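Local coordinates for pyridoxamine 5'-phosphate oxidase (Burkholderia, PDB 4HMW), which catalyses several FMN-dependent oxidations in the terminal steps of phenazine biosynthesis, passing electrons to molecular oxygen and releasing hydrogen peroxide, at residues B[78-83]-B[176-181]; B[95-100]-B[114-119]; B[137-142]-B[157-162]; B[64-69]-B[85-90]. All coordinates share one frame; numbering follows the deposited sequence. Where two conformers were deposited one is given.

Contact 1: residues B[78-83]-B[176-181]; sequences VIFCTH and VGYRLE. With FMN (flavin mononucleotide), chain D.
F80 and Y178 face each other as a hydrogen-bonded pair of antiparallel strands, 78-83 and 176-181, in the beta-barrel core of the FMN-binding split-barrel fold of pyridoxamine 5'-phosphate oxidases. Six backbone bonds join V78 with L180, F80 with Y178 and T82 with V176, each pair bonded both ways. The tightly packed face carries the side chains of V78, F80, T82, V176, Y178 and L180. There the F80 ring receives Y178 CB over one face, a CH-pi contact with CB 4.0 Å from the ring centroid. F80 CG stands between its backbone N and carbonyl carbon (chi1 65°), and the ring end approaches the partner strand until CZ lies 3.6 Å from Y178 CB. The two rings are nearly parallel, planes at 24°, yet slid so far apart that they hardly overlap. T82 CG2 meets the edge of the Y178 ring at CE2, 3.7 Å away, while L180 CB comes to the F80 edge more loosely.

The opposite face, with I79, C81, G177 and R179, is sparser across the pair: I79 CG1 and R179 CG are 4.3 Å apart, and G177 offers no side chain opposite C81. Here the partly exposed E181 holds R179 NH2 in a salt bridge, and D74 takes R179 NE in another. At its C-terminal end strand 78-83 reaches the cofactor, and H83 probably contributes to the substrate site. Flavin N3 donates to C81 O at 2.8 Å, and T82 OG1, anti to its backbone N, donates to flavin O2 at 2.7 Å.

Contact 2: residues B[95-100]-B[114-119]; sequences TGWASG and SGQAVP
S114 meets S99 across a non-hydrogen-bonded pair of the beta hairpin formed by strands 97-104 and 109-119; their OG atoms lie 3.0 Å apart, and each also bonds to the second subunit, S114 OG to I63 O and S99 OG to S65 OG. At G115 the chain pairs with A98 through two backbone bonds, G115 N to A98 O and A98 N to G115 O, both 2.9 Å. Q116 then lies alongside W97, the two side chains pointing the same way. Q116 CG is anti to its carbonyl carbon (chi1 -71°), which sets it 3.7 Å from W97 CE3; beyond it the chain is extended and CD lies over one face of the indole, with NE2 3.8 Å from CZ3 and the amide plane turned 53° from the ring. G115 O lies near the indole plane, at its edge. A117 N closes the ladder with a weak bond of 3.3 Å to O of G96, the first residue after helix 87-95, which has positive phi. Beyond the hairpin, A98 and A117 both rest on L92 of that helix, and A98 touches L180 and A117 Y178 of strand 175-182, the neighbour of strand 109-119 in the sheet.

Contact 3: residues B[137-142]-B[157-162]; sequences HAMSSA and AHAAEL
A138 sets its methyl group against the backbone of the partner helix, CB lying 3.3 Å from A159 O. The same CB also approaches A159 CB and L162 CB, the latter at 4.1 Å, so that one small residue is received between two positions a turn apart. M139 starts out pointing away from segment 157-162. Its chain leaves with CG anti to the backbone N (chi1 -176°) and then bends at chi2 and chi3, which brings the terminal CE back to 3.9 Å from A159 CB; it also packs on L155 of helix 152-165 and on D193 of the second subunit.

S140, which probably binds substrate as in related enzymes, lies in this turn, so the contact joins a helix bordering the likely substrate site to the outer helix 152-165. The two helices follow one another in the chain and pack with their segment axes 8.1 Å apart and N-to-C directions at 132°. Such close approach is permitted by the small residues A138, A142 and A159 at the interface.

S141 turns its CB toward L162 CD1 at 3.8 Å, whereas its hydroxyl goes back to its own helix. S141 OG and S141 N reach H137 O from opposite faces of the carbonyl plane, the hydroxyl bond measuring 2.8 Å, so the polar end is satisfied within the helix while CB meets L162. A142 CB ends the run, 4.1 Å from A159 CB, with H158 CB farther off at the margin, where H158 ND1 donates, in the plane of its ring, to E161 OE1, which it meets from above the carboxylate plane.

Contact 4: residues B[64-69]-B[85-90]; sequences SSRVIA and TSRKGR. With FMN (flavin mononucleotide), chain D.
K88 CB sits over the centre of the R66 guanidinium, 3.5 Å from CZ, and this packing of a methylene carbon on the flat face of the cation is the main strand-to-helix contact. K88 CE touches I68 CD1 at 3.8 Å, and R87 CD approaches S64 OG loosely; that hydroxyl is bonded to E91 OE1 and accepts from R66 NH2.

Charge comes in through the phosphate of FMN. R66, bent at chi2 and chi3, presents its edge to O3P, which takes NE at 2.7 Å and NH2 at 2.8 Å; NH1 is bonded to L54 O and T56 OG1, which would fix the rotation of the group. K88 grips O1P by its backbone N and by NZ, 2.8 Å each; NZ shares its three protons among O1P, the ribityl O4', S86 OG and T82 OG1. The phosphate probably offsets the like charges of R66 and K88, whose NE and NZ are 4.8 Å apart.

Among neutral bonds, FMN O2' donates to V67 O at 2.6 Å, and S86 OG caps the helix by accepting from G89 N. Phosphate bound at a helix N-terminus beside a strand arginine marks this as the FMN phosphate site of the pyridoxamine 5'-phosphate oxidase family.

Overall arrangement
Contacts 1 and 4 are buried and share the flavin: contact 1 binds its pyrimidine edge; contact 4 grips the phosphate and ribityl chain and packs V67 and I68 on the rings. T82 of contact 1 is hydrogen-bonded to K88 of contact 4. Contact 2, partly buried, joins the same sheet through backbone bonds between strands 175-182 and 109-119, and its serines reach the second subunit. Backbone ladders dominate contacts 1 and 2, whereas contacts 3 and 4 rely on side chains, apolar in contact 3, and in contact 4 aliphatic against guanidinium, with the cations meeting at the phosphate. Contact 3 stands apart, centred about 25 Å from the chain's centre, touching contact 1 through H83 and S140.

Contact 1: residues B[78-83]-B[176-181]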
# COMPACT_ATOMS: atom_id res chain seq x y z
N VAL B 78 -12.43 -4.99 8.69
CA VAL B 78 -11.43 -5.94 8.27
C VAL B 78 -10.55 -6.34 9.45
O VAL B 78 -9.92 -5.50 10.08
CB VAL B 78 -10.57 -5.29 7.21
CG1 VAL B 78 -9.46 -6.23 6.78
CG2 VAL B 78 -11.45 -4.87 6.00
N ILE B 79 -10.48 -7.64 9.73
CA ILE B 79 -9.81 -8.14 10.93
C ILE B 79 -8.41 -8.59 10.56
O ILE B 79 -8.22 -9.29 9.54
CB ILE B 79 -10.61 -9.27 11.51
CG1 ILE B 79 -11.91 -8.68 12.08
CG2 ILE B 79 -9.83 -10.02 12.60
CD1 ILE B 79 -12.80 -9.69 12.72
N PHE B 80 -7.42 -8.15 11.33
CA PHE B 80 -6.04 -8.63 11.15
C PHE B 80 -5.37 -8.81 12.50
O PHE B 80 -5.84 -8.27 13.50
CB PHE B 80 -5.23 -7.69 10.24
CG PHE B 80 -5.02 -6.34 10.79
CD1 PHE B 80 -5.98 -5.35 10.65
CD2 PHE B 80 -3.84 -6.04 11.47
CE1 PHE B 80 -5.77 -4.08 11.15
CE2 PHE B 80 -3.64 -4.78 11.99
CZ PHE B 80 -4.61 -3.80 11.84
N CYS B 81 -4.27 -9.54 12.52
CA CYS B 81 -3.46 -9.75 13.73
C CYS B 81 -2.03 -9.23 13.58
O CYS B 81 -1.46 -9.26 12.50
CB CYS B 81 -3.36 -11.23 14.07
SG CYS B 81 -4.93 -11.95 14.47
N THR B 82 -1.43 -8.81 14.68
CA THR B 82 -0.08 -8.33 14.64
C THR B 82 0.45 -8.24 16.07
O THR B 82 -0.23 -8.60 17.00
CB THR B 82 -0.00 -6.96 13.96
OG1 THR B 82 1.37 -6.69 13.69
CG2 THR B 82 -0.61 -5.85 14.84
N HIS B 83 1.68 -7.79 16.24
CA HIS B 83 2.23 -7.59 17.58
C HIS B 83 1.95 -6.16 18.00
O HIS B 83 2.27 -5.24 17.27
CB HIS B 83 3.73 -7.82 17.62
CG HIS B 83 4.12 -9.25 17.42
ND1 HIS B 83 5.19 -9.83 18.07
CD2 HIS B 83 3.63 -10.20 16.59
CE1 HIS B 83 5.30 -11.09 17.69
NE2 HIS B 83 4.37 -11.33 16.78
N VAL B 176 -2.18 -9.60 19.21
CA VAL B 176 -3.54 -9.09 19.31
C VAL B 176 -4.19 -8.94 17.94
O VAL B 176 -3.50 -8.88 16.91
CB VAL B 176 -3.54 -7.71 20.01
CG1 VAL B 176 -2.94 -7.82 21.40
CG2 VAL B 176 -2.77 -6.68 19.22
N GLY B 177 -5.51 -8.87 17.93
CA GLY B 177 -6.23 -8.58 16.71
C GLY B 177 -6.79 -7.17 16.73
O GLY B 177 -7.03 -6.60 17.81
N TYR B 178 -7.00 -6.62 15.53
CA TYR B 178 -7.63 -5.31 15.34
C TYR B 178 -8.71 -5.46 14.29
O TYR B 178 -8.62 -6.31 13.43
CB TYR B 178 -6.62 -4.26 14.80
CG TYR B 178 -5.56 -3.88 15.80
CD1 TYR B 178 -5.76 -2.86 16.70
CD2 TYR B 178 -4.37 -4.55 15.83
CE1 TYR B 178 -4.78 -2.54 17.61
CE2 TYR B 178 -3.40 -4.25 16.72
CZ TYR B 178 -3.60 -3.24 17.60
OH TYR B 178 -2.58 -2.97 18.49
N ARG B 179 -9.74 -4.63 14.38
CA ARG B 179 -10.67 -4.44 13.29
C ARG B 179 -10.47 -3.06 12.67
O ARG B 179 -10.59 -2.04 13.35
CB ARG B 179 -12.12 -4.61 13.77
CG ARG B 179 -13.16 -4.58 12.60
CD ARG B 179 -14.59 -4.58 13.12
NE ARG B 179 -14.87 -5.75 13.94
CZ ARG B 179 -14.87 -5.80 15.27
NH1 ARG B 179 -15.13 -6.96 15.86
NH2 ARG B 179 -14.65 -4.73 16.04
N LEU B 180 -10.16 -3.02 11.37
CA LEU B 180 -10.10 -1.78 10.66
C LEU B 180 -11.50 -1.43 10.25
O LEU B 180 -12.06 -2.06 9.37
CB LEU B 180 -9.15 -1.90 9.47
CG LEU B 180 -8.99 -0.67 8.57
CD1 LEU B 180 -8.53 0.53 9.37
CD2 LEU B 180 -8.03 -0.95 7.41
N GLU B 181 -12.08 -0.44 10.92
CA GLU B 181 -13.45 -0.02 10.67
C GLU B 181 -13.45 1.24 9.81
O GLU B 181 -12.90 2.29 10.21
CB GLU B 181 -14.19 0.26 12.00
CG GLU B 181 -14.16 -0.91 12.95
CD GLU B 181 -15.08 -0.74 14.14
OE1 GLU B 181 -15.51 0.41 14.44
OE2 GLU B 181 -15.36 -1.77 14.80
N1 FMN D . 2.67 -8.96 9.75
C2 FMN D . 1.74 -9.05 10.75
O2 FMN D . 2.02 -8.59 11.87
N3 FMN D . 0.51 -9.65 10.52
C4 FMN D . 0.19 -10.15 9.28
O4 FMN D . -0.93 -10.67 9.11
C4A FMN D . 1.13 -10.07 8.26
N5 FMN D . 0.84 -10.59 7.01
C5A FMN D . 1.79 -10.47 5.99
C6 FMN D . 1.48 -10.96 4.73
C7 FMN D . 2.39 -10.82 3.69
C7M FMN D . 2.05 -11.38 2.32
C8 FMN D . 3.62 -10.22 3.94
C8M FMN D . 4.63 -10.08 2.83
C9 FMN D . 3.93 -9.72 5.21
C9A FMN D . 3.01 -9.84 6.23
N10 FMN D . 3.33 -9.37 7.51
C10 FMN D . 2.38 -9.46 8.49
C1' FMN D . 4.65 -8.71 7.81
C2' FMN D . 4.56 -7.22 7.67
O2' FMN D . 4.66 -6.87 6.30
C3' FMN D . 5.64 -6.49 8.45
O3' FMN D . 6.93 -7.03 8.20
C4' FMN D . 5.33 -6.49 9.94
O4' FMN D . 4.06 -6.83 10.44
C5' FMN D . 6.17 -5.55 10.75
O5' FMN D . 5.62 -4.29 10.43
P FMN D . 5.99 -2.93 11.22
O1P FMN D . 5.08 -2.93 12.40
O2P FMN D . 7.48 -3.00 11.58
O3P FMN D . 5.68 -1.82 10.22

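Contact 2: residues B[95-100]-B[114-119]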
# COMPACT_ATOMS: atom_id res chain seq x y z
N THR B 95 -2.07 7.12 17.41
CA THR B 95 -2.84 8.00 16.54
C THR B 95 -4.16 7.42 16.01
O THR B 95 -5.01 8.17 15.53
CB THR B 95 -2.03 8.43 15.31
OG1 THR B 95 -1.59 7.26 14.60
CG2 THR B 95 -0.83 9.28 15.71
N GLY B 96 -4.31 6.10 16.07
CA GLY B 96 -5.58 5.45 15.70
C GLY B 96 -5.91 5.30 14.21
O GLY B 96 -6.40 4.25 13.78
N TRP B 97 -5.68 6.36 13.45
CA TRP B 97 -6.04 6.36 12.03
C TRP B 97 -5.18 5.35 11.26
O TRP B 97 -3.98 5.16 11.54
CB TRP B 97 -5.85 7.74 11.42
CG TRP B 97 -6.61 8.89 12.03
CD1 TRP B 97 -6.04 9.94 12.71
CD2 TRP B 97 -8.03 9.14 12.02
NE1 TRP B 97 -7.01 10.83 13.10
CE2 TRP B 97 -8.23 10.37 12.71
CE3 TRP B 97 -9.14 8.48 11.50
CZ2 TRP B 97 -9.51 10.93 12.88
CZ3 TRP B 97 -10.41 9.04 11.68
CH2 TRP B 97 -10.58 10.24 12.38
N ALA B 98 -5.81 4.68 10.30
CA ALA B 98 -5.08 3.79 9.40
C ALA B 98 -5.75 3.77 8.04
O ALA B 98 -6.94 4.08 7.89
CB ALA B 98 -5.02 2.40 9.95
N SER B 99 -4.99 3.33 7.05
CA SER B 99 -5.55 3.17 5.70
C SER B 99 -4.99 1.90 5.12
O SER B 99 -3.81 1.62 5.27
CB SER B 99 -5.17 4.36 4.83
OG SER B 99 -5.73 4.22 3.54
N GLY B 100 -5.84 1.12 4.47
CA GLY B 100 -5.39 -0.09 3.82
C GLY B 100 -5.70 -0.05 2.34
O GLY B 100 -6.73 0.45 1.97
N SER B 114 -10.11 3.45 4.55
CA SER B 114 -9.53 4.36 5.52
C SER B 114 -10.41 4.43 6.74
O SER B 114 -11.62 4.58 6.63
CB SER B 114 -9.35 5.75 4.93
OG SER B 114 -8.27 5.75 4.02
N GLY B 115 -9.79 4.28 7.92
CA GLY B 115 -10.56 4.21 9.12
C GLY B 115 -9.72 4.26 10.36
O GLY B 115 -8.67 4.89 10.40
N GLN B 116 -10.25 3.62 11.40
CA GLN B 116 -9.53 3.42 12.65
C GLN B 116 -9.44 1.94 12.96
O GLN B 116 -10.34 1.16 12.65
CB GLN B 116 -10.26 4.15 13.77
CG GLN B 116 -10.12 5.66 13.67
CD GLN B 116 -10.91 6.37 14.76
OE1 GLN B 116 -10.52 6.34 15.94
NE2 GLN B 116 -12.02 6.98 14.38
N ALA B 117 -8.32 1.54 13.57
CA ALA B 117 -8.14 0.16 13.96
C ALA B 117 -8.59 -0.01 15.39
O ALA B 117 -8.07 0.62 16.28
CB ALA B 117 -6.68 -0.21 13.83
N VAL B 118 -9.61 -0.82 15.59
CA VAL B 118 -10.17 -1.02 16.93
C VAL B 118 -9.68 -2.33 17.50
O VAL B 118 -9.82 -3.39 16.89
CB VAL B 118 -11.70 -1.04 16.86
CG1 VAL B 118 -12.33 -1.28 18.24
CG2 VAL B 118 -12.21 0.28 16.27
N PRO B 119 -9.08 -2.29 18.69
CA PRO B 119 -8.57 -3.56 19.22
C PRO B 119 -9.70 -4.54 19.49
O PRO B 119 -10.73 -4.10 19.99
CB PRO B 119 -7.90 -3.15 20.55
CG PRO B 119 -7.57 -1.71 20.38
CD PRO B 119 -8.68 -1.13 19.52

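Contact 3: residues B[137-142]-B[157-162]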
# COMPACT_ATOMS: atom_id res chain seq x y z
N HIS B 137 3.12 -20.24 16.16
CA HIS B 137 3.17 -19.89 17.59
C HIS B 137 4.59 -19.74 18.06
O HIS B 137 4.92 -18.84 18.82
CB HIS B 137 2.56 -21.00 18.45
CG HIS B 137 1.08 -21.08 18.36
ND1 HIS B 137 0.35 -22.13 18.88
CD2 HIS B 137 0.18 -20.23 17.80
CE1 HIS B 137 -0.93 -21.93 18.64
NE2 HIS B 137 -1.06 -20.78 18.00
N ALA B 138 5.43 -20.66 17.64
CA ALA B 138 6.80 -20.69 18.14
C ALA B 138 7.58 -19.46 17.66
O ALA B 138 8.30 -18.83 18.43
CB ALA B 138 7.50 -22.00 17.72
N MET B 139 7.46 -19.11 16.39
CA MET B 139 8.21 -17.97 15.90
C MET B 139 7.62 -16.66 16.44
O MET B 139 8.36 -15.73 16.80
CB MET B 139 8.24 -17.94 14.35
CG MET B 139 9.11 -16.81 13.77
SD MET B 139 10.81 -16.88 14.36
CE MET B 139 11.40 -18.36 13.53
N SER B 140 6.29 -16.58 16.51
CA SER B 140 5.62 -15.39 17.03
C SER B 140 5.96 -15.17 18.51
O SER B 140 6.02 -14.03 18.97
CB SER B 140 4.11 -15.49 16.88
OG SER B 140 3.69 -15.38 15.53
N SER B 141 6.16 -16.25 19.25
CA SER B 141 6.51 -16.15 20.66
C SER B 141 7.98 -15.74 20.84
O SER B 141 8.30 -14.98 21.74
CB SER B 141 6.29 -17.47 21.38
OG SER B 141 4.91 -17.84 21.41
N ALA B 142 8.84 -16.27 19.97
CA ALA B 142 10.28 -16.05 20.03
C ALA B 142 10.69 -14.68 19.54
O ALA B 142 11.76 -14.17 19.92
CB ALA B 142 11.02 -17.13 19.25
N ALA B 157 16.90 -20.71 17.19
CA ALA B 157 17.04 -21.80 18.15
C ALA B 157 15.92 -21.81 19.20
O ALA B 157 15.46 -22.88 19.62
CB ALA B 157 18.41 -21.74 18.86
N HIS B 158 15.51 -20.62 19.65
CA HIS B 158 14.47 -20.55 20.67
C HIS B 158 13.13 -20.97 20.08
O HIS B 158 12.35 -21.64 20.74
CB HIS B 158 14.36 -19.16 21.30
CG HIS B 158 15.49 -18.85 22.20
ND1 HIS B 158 15.93 -19.73 23.17
CD2 HIS B 158 16.30 -17.76 22.28
CE1 HIS B 158 16.95 -19.19 23.82
NE2 HIS B 158 17.20 -18.01 23.30
N ALA B 159 12.87 -20.59 18.84
CA ALA B 159 11.64 -21.02 18.20
C ALA B 159 11.60 -22.54 18.09
O ALA B 159 10.56 -23.15 18.35
CB ALA B 159 11.47 -20.36 16.82
N ALA B 160 12.72 -23.14 17.73
CA ALA B 160 12.82 -24.59 17.64
C ALA B 160 12.57 -25.28 19.00
O ALA B 160 11.90 -26.31 19.07
CB ALA B 160 14.19 -24.97 17.12
N GLU B 161 13.13 -24.71 20.06
CA GLU B 161 12.91 -25.24 21.42
C GLU B 161 11.45 -25.24 21.80
O GLU B 161 10.96 -26.22 22.40
CB GLU B 161 13.66 -24.40 22.46
CG GLU B 161 15.18 -24.55 22.42
CD GLU B 161 15.89 -23.49 23.28
OE1 GLU B 161 15.22 -22.53 23.76
OE2 GLU B 161 17.13 -23.63 23.46
N LEU B 162 10.74 -24.15 21.50
CA LEU B 162 9.33 -24.06 21.85
C LEU B 162 8.53 -25.12 21.12
O LEU B 162 7.64 -25.77 21.70
CB LEU B 162 8.77 -22.68 21.51
CG LEU B 162 9.26 -21.56 22.42
CD1 LEU B 162 8.77 -20.24 21.90
CD2 LEU B 162 8.80 -21.81 23.86

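Contact 4: residues B[64-69]-B[85-90]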
# COMPACT_ATOMS: atom_id res chain seq x y z
N SER B 64 4.17 5.26 7.92
CA SER B 64 4.85 4.02 7.62
C SER B 64 3.83 3.03 7.02
O SER B 64 2.63 3.21 7.15
CB SER B 64 5.49 3.43 8.87
OG SER B 64 4.49 3.07 9.79
N SER B 65 4.33 2.02 6.32
CA SER B 65 3.46 1.07 5.64
C SER B 65 4.12 -0.30 5.56
O SER B 65 5.33 -0.43 5.62
CB SER B 65 3.01 1.58 4.26
OG SER B 65 4.09 1.94 3.43
N ARG B 66 3.29 -1.32 5.46
CA ARG B 66 3.71 -2.70 5.32
C ARG B 66 2.52 -3.54 4.86
O ARG B 66 1.35 -3.15 5.01
CB ARG B 66 4.23 -3.26 6.66
CG ARG B 66 3.15 -3.59 7.70
CD ARG B 66 2.44 -2.38 8.21
NE ARG B 66 3.32 -1.53 8.97
CZ ARG B 66 3.05 -0.28 9.36
NH1 ARG B 66 1.98 0.38 8.99
NH2 ARG B 66 3.91 0.33 10.14
N VAL B 67 2.81 -4.69 4.29
CA VAL B 67 1.77 -5.60 3.91
C VAL B 67 1.27 -6.42 5.12
O VAL B 67 2.06 -6.88 5.95
CB VAL B 67 2.25 -6.61 2.81
CG1 VAL B 67 1.18 -7.69 2.55
CG2 VAL B 67 2.68 -5.88 1.49
N ILE B 68 -0.03 -6.54 5.21
CA ILE B 68 -0.72 -7.41 6.14
C ILE B 68 -1.68 -8.28 5.34
O ILE B 68 -2.39 -7.76 4.48
CB ILE B 68 -1.58 -6.56 7.09
CG1 ILE B 68 -0.69 -5.62 7.88
CG2 ILE B 68 -2.35 -7.41 7.98
CD1 ILE B 68 0.20 -6.32 8.80
N ALA B 69 -1.77 -9.57 5.62
CA ALA B 69 -2.82 -10.38 5.02
C ALA B 69 -3.93 -10.51 6.03
O ALA B 69 -3.75 -11.15 7.06
CB ALA B 69 -2.30 -11.76 4.61
N THR B 85 3.39 -4.39 19.98
CA THR B 85 4.64 -3.67 20.22
C THR B 85 5.46 -3.46 18.97
O THR B 85 6.60 -2.96 19.02
CB THR B 85 5.52 -4.44 21.24
OG1 THR B 85 5.59 -5.82 20.84
CG2 THR B 85 4.93 -4.31 22.62
N SER B 86 4.90 -3.87 17.84
CA SER B 86 5.54 -3.61 16.56
C SER B 86 5.43 -2.12 16.25
O SER B 86 4.78 -1.36 16.97
CB SER B 86 4.87 -4.44 15.47
OG SER B 86 3.55 -3.99 15.24
N ARG B 87 6.03 -1.69 15.14
CA ARG B 87 5.92 -0.30 14.75
C ARG B 87 4.49 0.06 14.46
O ARG B 87 4.03 1.11 14.92
CB ARG B 87 6.81 0.02 13.55
CG ARG B 87 6.67 1.48 13.06
CD ARG B 87 7.64 1.82 11.92
NE ARG B 87 9.04 1.59 12.30
CZ ARG B 87 9.77 2.39 13.07
NH1 ARG B 87 9.25 3.50 13.56
NH2 ARG B 87 11.04 2.10 13.37
N LYS B 88 3.76 -0.80 13.73
CA LYS B 88 2.38 -0.47 13.39
C LYS B 88 1.54 -0.44 14.66
O LYS B 88 0.62 0.37 14.79
CB LYS B 88 1.82 -1.46 12.38
CG LYS B 88 1.17 -2.69 12.96
CD LYS B 88 0.94 -3.75 11.90
CE LYS B 88 2.24 -4.29 11.32
NZ LYS B 88 3.13 -4.91 12.36
N GLY B 89 1.88 -1.31 15.60
CA GLY B 89 1.08 -1.45 16.81
C GLY B 89 1.22 -0.20 17.67
O GLY B 89 0.24 0.34 18.19
N ARG B 90 2.45 0.29 17.78
CA ARG B 90 2.69 1.50 18.54
C ARG B 90 2.02 2.68 17.85
O ARG B 90 1.40 3.53 18.52
CB ARG B 90 4.19 1.73 18.71
CG ARG B 90 4.86 0.63 19.57
CD ARG B 90 6.37 0.84 19.80
NE ARG B 90 7.12 0.94 18.54
CZ ARG B 90 7.41 2.10 17.94
NH1 ARG B 90 7.01 3.25 18.49
NH2 ARG B 90 8.10 2.13 16.80
N1 FMN D . 2.67 -8.96 9.75
C2 FMN D . 1.74 -9.05 10.75
O2 FMN D . 2.02 -8.59 11.87
N3 FMN D . 0.51 -9.65 10.52
C4 FMN D . 0.19 -10.15 9.28
O4 FMN D . -0.93 -10.67 9.11
C4A FMN D . 1.13 -10.07 8.26
N5 FMN D . 0.84 -10.59 7.01
C5A FMN D . 1.79 -10.47 5.99
C6 FMN D . 1.48 -10.96 4.73
C7 FMN D . 2.39 -10.82 3.69
C7M FMN D . 2.05 -11.38 2.32
C8 FMN D . 3.62 -10.22 3.94
C8M FMN D . 4.63 -10.08 2.83
C9 FMN D . 3.93 -9.72 5.21
C9A FMN D . 3.01 -9.84 6.23
N10 FMN D . 3.33 -9.37 7.51
C10 FMN D . 2.38 -9.46 8.49
C1' FMN D . 4.65 -8.71 7.81
C2' FMN D . 4.56 -7.22 7.67
O2' FMN D . 4.66 -6.87 6.30
C3' FMN D . 5.64 -6.49 8.45
O3' FMN D . 6.93 -7.03 8.20
C4' FMN D . 5.33 -6.49 9.94
O4' FMN D . 4.06 -6.83 10.44
C5' FMN D . 6.17 -5.55 10.75
O5' FMN D . 5.62 -4.29 10.43
P FMN D . 5.99 -2.93 11.22
O1P FMN D . 5.08 -2.93 12.40
O2P FMN D . 7.48 -3.00 11.58
O3P FMN D . 5.68 -1.82 10.22